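Local coordinates for protein galactitol-1-phosphate 5-dehydrogenase (Escherichia coli, PDB 4UEJ) that oxidises galactitol 1-phosphate to D-tagatose 6-phosphate with NAD(+), as a zinc-dependent homodimeric dehydrogenase of the alcohol dehydrogenase family, at residues A[161-166]-A[225-230]; A[231-236]-A[248-253]. One frame throughout, in Å; residues are numbered along the deposited sequence.

Contact 1: residues A[161-166]-A[225-230]; sequences NKNVII and RELRFN
Asn163 ND2, the best-held polar atom here, is gripped by one hydrogen bond, which it gives to the carbonyl of Phe229, with 2.8 Å from ND2 to Phe229 O. At the other end of the same amide, OD1 accepts a hydrogen bond from the Ser187 hydroxyl on the next strand. The bond to Phe229 runs nearly along the C=O axis (162° at the oxygen), and the acceptor lies close to the amide plane of Asn163, so the two bonds together should fix the rotation of this buried amide. A chi1 of -70° sets CG beside the backbone N, and the residue's main chain and side chain therefore bind consecutive carbonyls: Asn163 N donates to Asn230 O over 2.8 Å, meeting it from above the carbonyl plane, 35° out of it. Leu227 comes across the amide at about a right angle and lays a methyl against the oxygen end, CD2 to Asn163 OD1 being 3.4 Å. Beside Asn163 N, Lys162 CB also lies against the same carbonyl, 3.3 Å from Asn230 O, while the extended lysine chain leads away to carry NZ to Gly158 O and Gln255 OE1. Arg228 turns outward; its guanidinium lies between Arg225 NH2 on one face and Phe229 CE2 on the other, and its NE makes a salt bridge with Glu94 of the second subunit. The contact thus ties the start of strand 163-167, central in the parallel Rossmann-type sheet, to the loop that leaves helix 217-223 and leads into strand 231-235. Strand 187-192 borders Asn163 through Ser187, and helix 171-182 packs against Val164 and Ile166.

Contact 2: residues A[231-236]-A[248-253]; sequences QLILET and EIAGPH
Within the beta-alpha-beta unit made by strand 231-235, helix 240-249 and strand 255-258, part of the Rossmann-type nucleotide-binding fold, the first strand meets the turn that follows its helix. The close part is polar. Gln231 runs out extended, with CG beside the backbone N (chi1 -74°), and brings its OE1 to the backbone N-H of Gly251, 2.8 Å from OE1 to Gly251 N. The N-H...O angle is 156°, but the donor stands 47° out of the carbonyl plane, above the amide rather than at its rim. Ala250 has just left helical backbone angles, and its CA lies 3.6 Å from Gln231 OE1. The other end of the same amide is held as well: NE2 donates to Leu227 O and to a water, which passes a hydrogen on to the Ile249 carbonyl at the end of the helix. A buried side-chain amide thereby has its oxygen and nitrogen both used. The apolar part is looser. Ile233, two residues further along the same strand, reaches over with its CD1 tip alone, 3.8 Å from Ala250 CB, and the approach to Ile249 is longer still, 4.5 Å from Ile233 CD1 to Ile249 CG1. Neighbours complete the packing around Ile233, with Ile165 and Ile167 on one adjacent strand and Leu256 on the other. The loop side faces the second subunit: the His253 ring stacks on Phe99 of that subunit, and Pro252 packs on its Glu94. Between Gln231 and Pro252 a water fills the bridging role, accepting from Gln231 N at 2.9 Å and donating to Pro252 O at 2.8 Å.

Overall arrangement
Contacts 1 and 2 follow one another along the chain, Asn230 closing the first and Gln231 opening the second, and their centres lie 8 Å apart. Neighbouring parallel strands join them: Ile165 N lies 2.8 Å from Leu232 O, and Ile165 O lies 2.7 Å from Leu234 N, both probable hydrogen bonds. Their loops also pack together, with Phe229 CE1 3.4 Å from Pro252 CG. Both loops reach the second subunit, whose Glu94 meets Arg228 and Phe229 from contact 1 and Pro252 from contact 2. The pair therefore links sheet to dimer interface, away from the zinc bound by Cys38 and His59, catalytic by analogy with related dehydrogenases.

Contact 1: residues A[161-166]-A[225-230]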
loop_
_atom_site.group_PDB
_atom_site.type_symbol
_atom_site.label_atom_id
_atom_site.label_comp_id
_atom_site.label_asym_id
_atom_site.label_seq_id
_atom_site.Cartn_x
_atom_site.Cartn_y
_atom_site.Cartn_z
ATOM N N ASN A 161 1.043 16.122 -13.598
ATOM C CA ASN A 161 -0.410 16.177 -13.746
ATOM C C ASN A 161 -1.178 15.464 -12.642
ATOM O O ASN A 161 -2.353 15.176 -12.806
ATOM C CB ASN A 161 -0.832 15.608 -15.102
ATOM C CG ASN A 161 -0.190 16.336 -16.245
ATOM O OD1 ASN A 161 -0.078 17.559 -16.218
ATOM N ND2 ASN A 161 0.263 15.593 -17.247
ATOM N N LYS A 162 -0.527 15.186 -11.516
ATOM C CA LYS A 162 -1.231 14.606 -10.381
ATOM C C LYS A 162 -1.660 15.652 -9.363
ATOM O O LYS A 162 -1.106 16.759 -9.277
ATOM C CB LYS A 162 -0.371 13.536 -9.694
ATOM C CG LYS A 162 -0.042 12.369 -10.602
ATOM C CD LYS A 162 0.721 11.256 -9.885
ATOM C CE LYS A 162 0.999 10.093 -10.835
ATOM N NZ LYS A 162 1.937 9.050 -10.277
ATOM N N ASN A 163 -2.668 15.289 -8.586
ATOM C CA ASN A 163 -3.100 16.123 -7.485
ATOM C C ASN A 163 -2.355 15.680 -6.242
ATOM O O ASN A 163 -2.697 14.678 -5.611
ATOM C CB ASN A 163 -4.615 16.028 -7.312
ATOM C CG ASN A 163 -5.349 16.695 -8.451
ATOM O OD1 ASN A 163 -5.074 17.854 -8.766
ATOM N ND2 ASN A 163 -6.258 15.962 -9.100
ATOM N N VAL A 164 -1.316 16.428 -5.917
ATOM C CA VAL A 164 -0.392 16.033 -4.874
ATOM C C VAL A 164 -0.873 16.594 -3.553
ATOM O O VAL A 164 -1.312 17.754 -3.456
ATOM C CB VAL A 164 1.047 16.499 -5.197
ATOM C CG1 VAL A 164 2.001 16.240 -4.024
ATOM C CG2 VAL A 164 1.549 15.763 -6.436
ATOM N N ILE A 165 -0.817 15.753 -2.536
ATOM C CA ILE A 165 -1.157 16.172 -1.188
ATOM C C ILE A 165 0.030 15.836 -0.306
ATOM O O ILE A 165 0.439 14.673 -0.228
ATOM C CB ILE A 165 -2.429 15.470 -0.677
ATOM C CG1 ILE A 165 -3.594 15.725 -1.633
ATOM C CG2 ILE A 165 -2.762 15.910 0.748
ATOM C CD1 ILE A 165 -4.891 15.024 -1.211
ATOM N N ILE A 166 0.592 16.847 0.346
ATOM C CA ILE A 166 1.706 16.637 1.246
ATOM C C ILE A 166 1.232 16.781 2.678
ATOM O O ILE A 166 0.759 17.835 3.078
ATOM C CB ILE A 166 2.865 17.639 0.999
ATOM C CG1 ILE A 166 3.303 17.621 -0.474
ATOM C CG2 ILE A 166 4.016 17.335 1.965
ATOM C CD1 ILE A 166 3.767 16.239 -1.019
ATOM N N ARG A 225 -13.075 17.359 -3.302
ATOM C CA ARG A 225 -13.921 16.672 -4.285
ATOM C C ARG A 225 -13.494 16.884 -5.742
ATOM O O ARG A 225 -13.366 15.915 -6.500
ATOM C CB ARG A 225 -15.382 17.101 -4.120
ATOM C CG ARG A 225 -16.077 16.460 -2.928
ATOM C CD ARG A 225 -16.266 14.963 -3.133
ATOM N NE ARG A 225 -17.259 14.668 -4.166
ATOM C CZ ARG A 225 -17.555 13.442 -4.590
ATOM N NH1 ARG A 225 -16.935 12.390 -4.069
ATOM N NH2 ARG A 225 -18.469 13.267 -5.535
ATOM N N GLU A 226 -13.253 18.136 -6.124
ATOM C CA GLU A 226 -12.868 18.440 -7.501
ATOM C C GLU A 226 -11.481 17.905 -7.849
ATOM O O GLU A 226 -11.138 17.748 -9.022
ATOM C CB GLU A 226 -12.898 19.950 -7.741
ATOM C CG GLU A 226 -14.149 20.643 -7.258
ATOM C CD GLU A 226 -14.148 22.122 -7.610
ATOM O OE1 GLU A 226 -13.091 22.630 -8.050
ATOM O OE2 GLU A 226 -15.198 22.777 -7.445
ATOM N N LEU A 227 -10.675 17.640 -6.829
ATOM C CA LEU A 227 -9.312 17.185 -7.040
ATOM C C LEU A 227 -9.120 15.763 -6.551
ATOM O O LEU A 227 -8.011 15.392 -6.182
ATOM C CB LEU A 227 -8.314 18.085 -6.313
ATOM C CG LEU A 227 -8.230 19.525 -6.808
ATOM C CD1 LEU A 227 -7.128 20.234 -6.059
ATOM C CD2 LEU A 227 -7.985 19.569 -8.304
ATOM N N ARG A 228 -10.197 14.985 -6.525
ATOM C CA ARG A 228 -10.138 13.660 -5.905
ATOM C C ARG A 228 -9.457 12.607 -6.766
ATOM O O ARG A 228 -9.033 11.575 -6.247
ATOM C CB ARG A 228 -11.549 13.171 -5.521
ATOM C CG ARG A 228 -12.504 12.772 -6.657
ATOM C CD ARG A 228 -13.843 12.393 -6.031
ATOM N NE ARG A 228 -14.886 12.038 -6.994
ATOM C CZ ARG A 228 -15.626 12.919 -7.660
ATOM N NH1 ARG A 228 -15.423 14.219 -7.503
ATOM N NH2 ARG A 228 -16.564 12.495 -8.506
ATOM N N PHE A 229 -9.329 12.860 -8.066
ATOM C CA PHE A 229 -8.721 11.871 -8.953
ATOM C C PHE A 229 -7.214 12.095 -9.133
ATOM O O PHE A 229 -6.716 13.207 -8.963
ATOM C CB PHE A 229 -9.421 11.887 -10.312
ATOM C CG PHE A 229 -10.853 11.423 -10.260
ATOM C CD1 PHE A 229 -11.152 10.074 -10.156
ATOM C CD2 PHE A 229 -11.895 12.336 -10.306
ATOM C CE1 PHE A 229 -12.480 9.638 -10.109
ATOM C CE2 PHE A 229 -13.218 11.911 -10.252
ATOM C CZ PHE A 229 -13.505 10.560 -10.156
ATOM N N ASN A 230 -6.503 11.028 -9.485
ATOM C CA ASN A 230 -5.066 11.077 -9.723
ATOM C C ASN A 230 -4.292 11.741 -8.593
ATOM O O ASN A 230 -3.371 12.540 -8.817
ATOM C CB ASN A 230 -4.780 11.773 -11.046
ATOM C CG ASN A 230 -5.435 11.066 -12.213
ATOM O OD1 ASN A 230 -5.073 9.936 -12.543
ATOM N ND2 ASN A 230 -6.407 11.719 -12.838
#

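Contact 2: residues A[231-236]-A[248-253]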
loop_
_atom_site.group_PDB
_atom_site.type_symbol
_atom_site.label_atom_id
_atom_site.label_comp_id
_atom_site.label_asym_id
_atom_site.label_seq_id
_atom_site.Cartn_x
_atom_site.Cartn_y
_atom_site.Cartn_z
ATOM N N GLN A 231 -4.672 11.392 -7.370
ATOM C CA GLN A 231 -3.976 11.886 -6.197
ATOM C C GLN A 231 -2.706 11.125 -5.909
ATOM O O GLN A 231 -2.621 9.920 -6.100
ATOM C CB GLN A 231 -4.871 11.825 -4.965
ATOM C CG GLN A 231 -5.933 12.882 -4.940
ATOM C CD GLN A 231 -6.792 12.782 -3.714
ATOM O OE1 GLN A 231 -6.694 11.819 -2.957
ATOM N NE2 GLN A 231 -7.643 13.778 -3.505
ATOM N N LEU A 232 -1.730 11.864 -5.426
ATOM C CA LEU A 232 -0.514 11.304 -4.855
ATOM C C LEU A 232 -0.329 11.987 -3.522
ATOM O O LEU A 232 -0.078 13.202 -3.461
ATOM C CB LEU A 232 0.678 11.534 -5.784
ATOM C CG LEU A 232 2.056 11.258 -5.196
ATOM C CD1 LEU A 232 2.106 9.808 -4.736
ATOM C CD2 LEU A 232 3.134 11.542 -6.249
ATOM N N ILE A 233 -0.485 11.214 -2.458
ATOM C CA ILE A 233 -0.429 11.727 -1.110
ATOM C C ILE A 233 0.894 11.294 -0.483
ATOM O O ILE A 233 1.225 10.109 -0.476
ATOM C CB ILE A 233 -1.608 11.204 -0.280
ATOM C CG1 ILE A 233 -2.945 11.469 -0.994
ATOM C CG2 ILE A 233 -1.580 11.775 1.112
ATOM C CD1 ILE A 233 -4.155 10.851 -0.302
ATOM N N LEU A 234 1.669 12.246 0.008
ATOM C CA LEU A 234 2.893 11.885 0.720
ATOM C C LEU A 234 2.690 12.115 2.199
ATOM O O LEU A 234 2.441 13.241 2.633
ATOM C CB LEU A 234 4.086 12.710 0.247
ATOM C CG LEU A 234 4.944 12.163 -0.881
ATOM C CD1 LEU A 234 4.110 12.055 -2.152
ATOM C CD2 LEU A 234 6.165 13.069 -1.069
ATOM N N GLU A 235 2.790 11.047 2.970
ATOM C CA GLU A 235 2.715 11.114 4.416
ATOM C C GLU A 235 4.124 11.338 4.943
ATOM O O GLU A 235 4.937 10.411 4.937
ATOM C CB GLU A 235 2.107 9.823 4.994
ATOM C CG GLU A 235 1.447 10.014 6.345
ATOM C CD GLU A 235 2.397 10.633 7.351
ATOM O OE1 GLU A 235 3.415 9.993 7.700
ATOM O OE2 GLU A 235 2.165 11.793 7.732
ATOM N N THR A 236 4.407 12.553 5.418
ATOM C CA THR A 236 5.750 12.870 5.904
ATOM C C THR A 236 5.809 13.086 7.416
ATOM O O THR A 236 6.898 13.186 7.979
ATOM C CB THR A 236 6.322 14.130 5.209
ATOM O OG1 THR A 236 5.674 15.312 5.700
ATOM C CG2 THR A 236 6.117 14.037 3.703
ATOM N N GLU A 248 -8.308 8.254 5.068
ATOM C CA GLU A 248 -9.654 8.811 5.150
ATOM C C GLU A 248 -9.943 9.875 4.086
ATOM O O GLU A 248 -11.072 9.969 3.597
ATOM C CB GLU A 248 -9.910 9.389 6.549
ATOM C CG GLU A 248 -10.058 8.299 7.611
ATOM C CD GLU A 248 -11.323 7.468 7.425
ATOM O OE1 GLU A 248 -12.301 7.987 6.845
ATOM O OE2 GLU A 248 -11.350 6.300 7.859
ATOM N N ILE A 249 -8.949 10.669 3.710
ATOM C CA ILE A 249 -9.224 11.730 2.754
ATOM C C ILE A 249 -9.001 11.305 1.326
ATOM O O ILE A 249 -9.456 11.984 0.404
ATOM C CB ILE A 249 -8.374 12.995 3.025
ATOM C CG1 ILE A 249 -6.896 12.739 2.723
ATOM C CG2 ILE A 249 -8.603 13.471 4.450
ATOM C CD1 ILE A 249 -6.035 13.975 2.870
ATOM N N ALA A 250 -8.326 10.172 1.132
ATOM C CA ALA A 250 -7.883 9.794 -0.207
ATOM C C ALA A 250 -9.040 9.670 -1.196
ATOM O O ALA A 250 -10.132 9.225 -0.845
ATOM C CB ALA A 250 -7.108 8.485 -0.156
ATOM N N GLY A 251 -8.784 10.057 -2.436
ATOM C CA GLY A 251 -9.767 9.907 -3.488
ATOM C C GLY A 251 -9.614 8.548 -4.143
ATOM O O GLY A 251 -8.784 7.729 -3.730
ATOM N N PRO A 252 -10.422 8.288 -5.168
ATOM C CA PRO A 252 -10.410 6.965 -5.805
ATOM C C PRO A 252 -9.055 6.657 -6.453
ATOM O O PRO A 252 -8.483 7.497 -7.153
ATOM C CB PRO A 252 -11.527 7.058 -6.853
ATOM C CG PRO A 252 -11.835 8.510 -6.984
ATOM C CD PRO A 252 -11.481 9.161 -5.690
ATOM N N HIS A 253 -8.557 5.456 -6.177
ATOM C CA HIS A 253 -7.268 4.970 -6.669
ATOM C C HIS A 253 -6.092 5.903 -6.375
ATOM O O HIS A 253 -5.114 5.905 -7.122
ATOM C CB HIS A 253 -7.342 4.716 -8.176
ATOM C CG HIS A 253 -8.246 3.584 -8.547
ATOM N ND1 HIS A 253 -7.780 2.416 -9.109
ATOM C CD2 HIS A 253 -9.585 3.429 -8.418
ATOM C CE1 HIS A 253 -8.793 1.597 -9.325
ATOM N NE2 HIS A 253 -9.900 2.187 -8.917
HETATM O O HOH W 1 -6.961 9.792 -6.585
HETATM O O HOH W 2 -9.987 13.174 -2.107
#